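Long-range contacts in thiol peroxidase (Aquifex aeolicus, PDB 2YZH), which probably reduces hydrogen peroxide and organic hydroperoxides to water and alcohols at the expense of thioredoxin, protecting the cell from oxidative stress: residues P28-V33 / R114-Y119; I52-S57 / A133-I138. One frame throughout, in Å; residues are numbered along the deposited sequence.

Contact 1: P28-V33 / R114-Y119; sequences PEAVVV and RDMEKY
Val-31 and Asp-115 are joined by a nearly straight hydrogen bond: the backbone N of Val-31 meets Asp-115 OD2 at 2.9 Å, with 172° at the hydrogen, and reaches the oxygen on its anti side. Asp-115 holds CG anti to its carbonyl carbon (chi1 -82°), beside its own N, with OD2 reaching the strand. The other oxygen, OD1, takes Lys-118 NZ of its own 3-10 turn at 2.9 Å, the ammonium sitting 50° above the carboxylate plane. Asp-115 OD2 also forms a salt bridge with Lys-118 of the second subunit, and Lys-118 repays this to Asp-115 there, so that two acids and two amines are interlocked across the subunit boundary. A water serves both segments, donating to Glu-29 O at 2.7 Å and accepting from Lys-118 NZ at 2.8 Å. In this thioredoxin-fold domain, residues 30-33 belong to the strand next to the edge strand 39-42, while 115-119 form a short 3-10 turn in the connection between strands 106-109 and 135-139, set against one face of the sheet; the carboxylate of Asp-110 accepts hydrogen bonds from the N atoms of Asp-115 and Met-116. Ahead of the strand, Tyr-119 OH donates to Pro-28 O at 2.6 Å, in the carbonyl plane. The same ring carries Pro-28 CD over one face, 4.0 Å from its centroid in a CH-pi contact, and Met-116 CE over the opposite face. Between these polar links, Ala-30 CB packs against Asp-115 CB (3.6 Å) and Met-116 SD (3.7 Å).

Contact 2: I52-S57 / A133-I138; sequences IITVPS and ARAVFI
Ile-52 and Phe-137 face each other as an antiparallel hydrogen-bonded pair, each N donating to the other's O at 2.9 Å. Two residues on, Thr-54 and Ala-135 repeat the pattern less evenly: Thr-54 N lies 2.9 Å from Ala-135 O, whereas Ala-135 N to Thr-54 O stretches to 3.2 Å. Ile-53 and Val-136 form the non-hydrogen-bonded pair between them, and the N-to-C directions of segments 52-54 and 135-138 differ by 169°, close to antiparallel. The ladder is also supported by CA-H...O contacts, the shortest of them from Arg-134 CA to Thr-54 O at 3.3 Å.

One side-chain hydrogen bond extends the pairing. Thr-54 places OG1 between its backbone N and carbonyl carbon (chi1 59°), and from there the hydroxyl donates to Ala-133 O at 2.8 Å.

Beyond Thr-54 the contact continues through the guanidinium of Arg-134. Pro-56 crosses Arg-134 at about a right angle, its CD over one face of the guanidinium and 3.7 Å from NH2; Val-55 CG1 approaches Arg-134 NH1 obliquely at 3.9 Å. The group is held by a salt bridge from NH1 to Glu-66 and a hydrogen bond from NH2 to Ile-154 O. Pro-56 begins the Pro-x-x-x-Thr-x-x-Cys motif of peroxiredoxins, which ends at Cys-63.

Helix 61-73 packs on the face bearing Ile-53, helix 160-170 on that of Val-136, the same side of the sheet, while Met-116 and Tyr-119 cover Ile-52 on the other; strand 80-86 flanks residues 52-54, and strand 145-150 flanks 135-138.

The two contacts share one sheet, with centres about 12 Å apart, and their segments alternate along the chain. Contact 1 meets contact 2 through the 3-10 turn: Met-116 CE lies 3.6 Å from Thr-54 CG2 and 3.7 Å from Ile-52 CG2, and Tyr-119 OH is 3.6 Å from Ile-52 CD1. Tyr-119 and Phe-137 complete this seam as an edge-to-face ring pair. Only contact 2 reaches the predicted active site. There the side chain of Arg-134 comes within about 3 Å of that of Cys-63, consistent with the arginine that accompanies the peroxidatic cysteine in peroxiredoxins; contact 1 lies away from that site, with its Asp-115 and Lys-118 bridged to the second subunit.

Contact 1: P28-V33 / R114-Y119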
# COMPACT_ATOMS: atom_id res chain seq x y z
N PRO D 28 -9.40 -13.73 8.93
CA PRO D 28 -8.97 -13.33 7.58
C PRO D 28 -7.72 -14.08 7.15
O PRO D 28 -6.90 -14.46 7.98
CB PRO D 28 -8.71 -11.83 7.72
CG PRO D 28 -9.64 -11.42 8.84
CD PRO D 28 -9.45 -12.56 9.83
N GLU D 29 -7.57 -14.31 5.84
CA GLU D 29 -6.37 -14.97 5.36
C GLU D 29 -5.31 -13.91 5.13
O GLU D 29 -5.60 -12.80 4.69
CB GLU D 29 -6.64 -15.72 4.05
CG GLU D 29 -7.54 -16.93 4.23
CD GLU D 29 -7.57 -17.84 3.02
OE1 GLU D 29 -7.19 -17.40 1.92
OE2 GLU D 29 -7.99 -19.00 3.18
N ALA D 30 -4.07 -14.26 5.46
CA ALA D 30 -2.95 -13.36 5.28
C ALA D 30 -1.88 -14.10 4.50
O ALA D 30 -1.46 -15.19 4.89
CB ALA D 30 -2.41 -12.92 6.63
N VAL D 31 -1.47 -13.52 3.38
CA VAL D 31 -0.44 -14.12 2.54
C VAL D 31 0.89 -13.55 2.99
O VAL D 31 1.22 -12.39 2.70
CB VAL D 31 -0.68 -13.77 1.06
CG1 VAL D 31 0.41 -14.42 0.20
CG2 VAL D 31 -2.06 -14.24 0.64
N VAL D 32 1.66 -14.37 3.71
CA VAL D 32 2.94 -13.95 4.25
C VAL D 32 4.11 -14.67 3.58
O VAL D 32 3.93 -15.68 2.89
CB VAL D 32 2.98 -14.15 5.79
CG1 VAL D 32 1.99 -13.20 6.46
CG2 VAL D 32 2.62 -15.59 6.14
N VAL D 33 5.32 -14.15 3.79
CA VAL D 33 6.51 -14.72 3.17
C VAL D 33 7.46 -15.32 4.20
O VAL D 33 7.87 -14.63 5.14
CB VAL D 33 7.26 -13.63 2.35
CG1 VAL D 33 8.44 -14.25 1.59
CG2 VAL D 33 6.30 -12.96 1.37
N ARG D 114 0.85 -6.73 3.61
CA ARG D 114 0.42 -6.15 4.88
C ARG D 114 -1.01 -6.59 5.17
O ARG D 114 -1.87 -5.78 5.54
CB ARG D 114 0.50 -4.61 4.84
CG ARG D 114 0.48 -3.98 6.23
CD ARG D 114 0.81 -2.49 6.20
NE ARG D 114 -0.26 -1.70 5.58
CZ ARG D 114 -0.21 -0.38 5.43
NH1 ARG D 114 0.85 0.30 5.85
NH2 ARG D 114 -1.23 0.26 4.87
N ASP D 115 -1.25 -7.88 5.01
CA ASP D 115 -2.58 -8.43 5.26
C ASP D 115 -2.98 -8.41 6.73
O ASP D 115 -4.16 -8.47 7.04
CB ASP D 115 -2.67 -9.88 4.75
CG ASP D 115 -2.95 -9.95 3.25
OD1 ASP D 115 -3.74 -9.12 2.76
OD2 ASP D 115 -2.40 -10.85 2.58
N MET D 116 -2.01 -8.31 7.63
CA MET D 116 -2.37 -8.31 9.04
C MET D 116 -3.17 -7.07 9.44
O MET D 116 -3.67 -6.97 10.56
CB MET D 116 -1.13 -8.47 9.93
CG MET D 116 -0.48 -9.85 9.79
SD MET D 116 -1.67 -11.24 9.88
CE MET D 116 -2.09 -11.26 11.64
N GLU D 117 -3.30 -6.11 8.51
CA GLU D 117 -4.12 -4.93 8.79
C GLU D 117 -5.54 -5.46 8.99
O GLU D 117 -6.35 -4.86 9.71
CB GLU D 117 -4.13 -3.97 7.59
CG GLU D 117 -5.02 -2.74 7.81
CD GLU D 117 -5.18 -1.87 6.57
OE1 GLU D 117 -4.21 -1.75 5.79
OE2 GLU D 117 -6.27 -1.29 6.38
N LYS D 118 -5.84 -6.59 8.35
CA LYS D 118 -7.17 -7.19 8.44
C LYS D 118 -7.46 -7.76 9.82
O LYS D 118 -8.60 -8.13 10.11
CB LYS D 118 -7.33 -8.28 7.37
CG LYS D 118 -7.33 -7.72 5.94
CD LYS D 118 -7.15 -8.81 4.91
CE LYS D 118 -7.07 -8.21 3.51
NZ LYS D 118 -6.60 -9.21 2.51
N TYR D 119 -6.44 -7.83 10.66
CA TYR D 119 -6.60 -8.34 12.02
C TYR D 119 -6.67 -7.21 13.03
O TYR D 119 -6.74 -7.45 14.24
CB TYR D 119 -5.45 -9.29 12.37
CG TYR D 119 -5.65 -10.71 11.87
CD1 TYR D 119 -5.53 -11.02 10.52
CD2 TYR D 119 -5.97 -11.75 12.75
CE1 TYR D 119 -5.72 -12.33 10.05
CE2 TYR D 119 -6.17 -13.05 12.30
CZ TYR D 119 -6.04 -13.33 10.95
OH TYR D 119 -6.25 -14.62 10.51
O HOH W 1 -7.27 -11.87 2.83

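Contact 2: I52-S57 / A133-I138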
# COMPACT_ATOMS: atom_id res chain seq x y z
N ILE D 52 -1.45 -17.35 15.63
CA ILE D 52 -0.79 -16.27 14.92
C ILE D 52 -0.34 -15.25 15.95
O ILE D 52 -1.15 -14.66 16.66
CB ILE D 52 -1.76 -15.61 13.92
CG1 ILE D 52 -2.26 -16.67 12.93
CG2 ILE D 52 -1.08 -14.47 13.19
CD1 ILE D 52 -3.35 -16.17 12.00
N ILE D 53 0.97 -15.04 16.02
CA ILE D 53 1.57 -14.13 16.97
C ILE D 53 2.18 -12.94 16.23
O ILE D 53 3.10 -13.11 15.43
CB ILE D 53 2.69 -14.86 17.76
CG1 ILE D 53 2.09 -16.08 18.46
CG2 ILE D 53 3.35 -13.90 18.75
CD1 ILE D 53 3.11 -17.07 19.00
N THR D 54 1.67 -11.74 16.47
CA THR D 54 2.22 -10.58 15.79
C THR D 54 3.17 -9.81 16.70
O THR D 54 2.94 -9.70 17.90
CB THR D 54 1.11 -9.63 15.28
OG1 THR D 54 0.31 -9.18 16.39
CG2 THR D 54 0.22 -10.35 14.26
N VAL D 55 4.25 -9.32 16.11
CA VAL D 55 5.24 -8.55 16.85
C VAL D 55 5.75 -7.41 15.98
O VAL D 55 5.73 -7.47 14.75
CB VAL D 55 6.45 -9.42 17.31
CG1 VAL D 55 5.97 -10.60 18.14
CG2 VAL D 55 7.25 -9.90 16.10
N PRO D 56 6.22 -6.33 16.63
CA PRO D 56 6.75 -5.16 15.92
C PRO D 56 7.97 -5.53 15.07
O PRO D 56 8.04 -5.19 13.89
CB PRO D 56 7.10 -4.21 17.06
CG PRO D 56 6.05 -4.51 18.07
CD PRO D 56 6.00 -6.03 18.05
N SER D 57 8.94 -6.22 15.67
CA SER D 57 10.14 -6.61 14.93
C SER D 57 11.01 -7.60 15.68
O SER D 57 11.33 -7.40 16.86
CB SER D 57 10.98 -5.37 14.61
OG SER D 57 12.20 -5.75 13.99
N ALA D 133 1.31 -4.36 15.95
CA ALA D 133 1.28 -4.33 17.41
C ALA D 133 1.46 -5.76 17.92
O ALA D 133 1.34 -6.72 17.16
CB ALA D 133 -0.05 -3.76 17.90
N ARG D 134 1.75 -5.89 19.21
CA ARG D 134 1.97 -7.20 19.82
C ARG D 134 0.64 -7.84 20.19
O ARG D 134 -0.07 -7.36 21.08
CB ARG D 134 2.87 -7.04 21.05
CG ARG D 134 3.51 -8.33 21.55
CD ARG D 134 4.38 -8.05 22.78
NE ARG D 134 5.33 -6.96 22.55
CZ ARG D 134 6.37 -7.03 21.73
NH1 ARG D 134 6.62 -8.15 21.06
NH2 ARG D 134 7.17 -5.98 21.58
N ALA D 135 0.31 -8.93 19.50
CA ALA D 135 -0.95 -9.61 19.77
C ALA D 135 -0.85 -11.10 19.49
O ALA D 135 0.12 -11.58 18.90
CB ALA D 135 -2.05 -9.01 18.91
N VAL D 136 -1.86 -11.83 19.94
CA VAL D 136 -1.94 -13.27 19.74
C VAL D 136 -3.35 -13.65 19.36
O VAL D 136 -4.31 -13.19 19.98
CB VAL D 136 -1.55 -14.05 21.00
CG1 VAL D 136 -1.68 -15.56 20.73
CG2 VAL D 136 -0.13 -13.72 21.40
N PHE D 137 -3.47 -14.47 18.33
CA PHE D 137 -4.77 -14.94 17.86
C PHE D 137 -4.70 -16.45 17.79
O PHE D 137 -3.66 -17.01 17.45
CB PHE D 137 -5.05 -14.42 16.44
CG PHE D 137 -5.11 -12.93 16.35
CD1 PHE D 137 -6.27 -12.25 16.67
CD2 PHE D 137 -3.98 -12.20 15.98
CE1 PHE D 137 -6.32 -10.85 16.64
CE2 PHE D 137 -4.01 -10.82 15.94
CZ PHE D 137 -5.19 -10.14 16.27
N ILE D 138 -5.79 -17.11 18.13
CA ILE D 138 -5.85 -18.56 18.02
C ILE D 138 -7.08 -18.82 17.16
O ILE D 138 -8.17 -18.35 17.48
CB ILE D 138 -6.00 -19.24 19.38
CG1 ILE D 138 -4.78 -18.93 20.26
CG2 ILE D 138 -6.09 -20.75 19.19
CD1 ILE D 138 -4.86 -19.52 21.65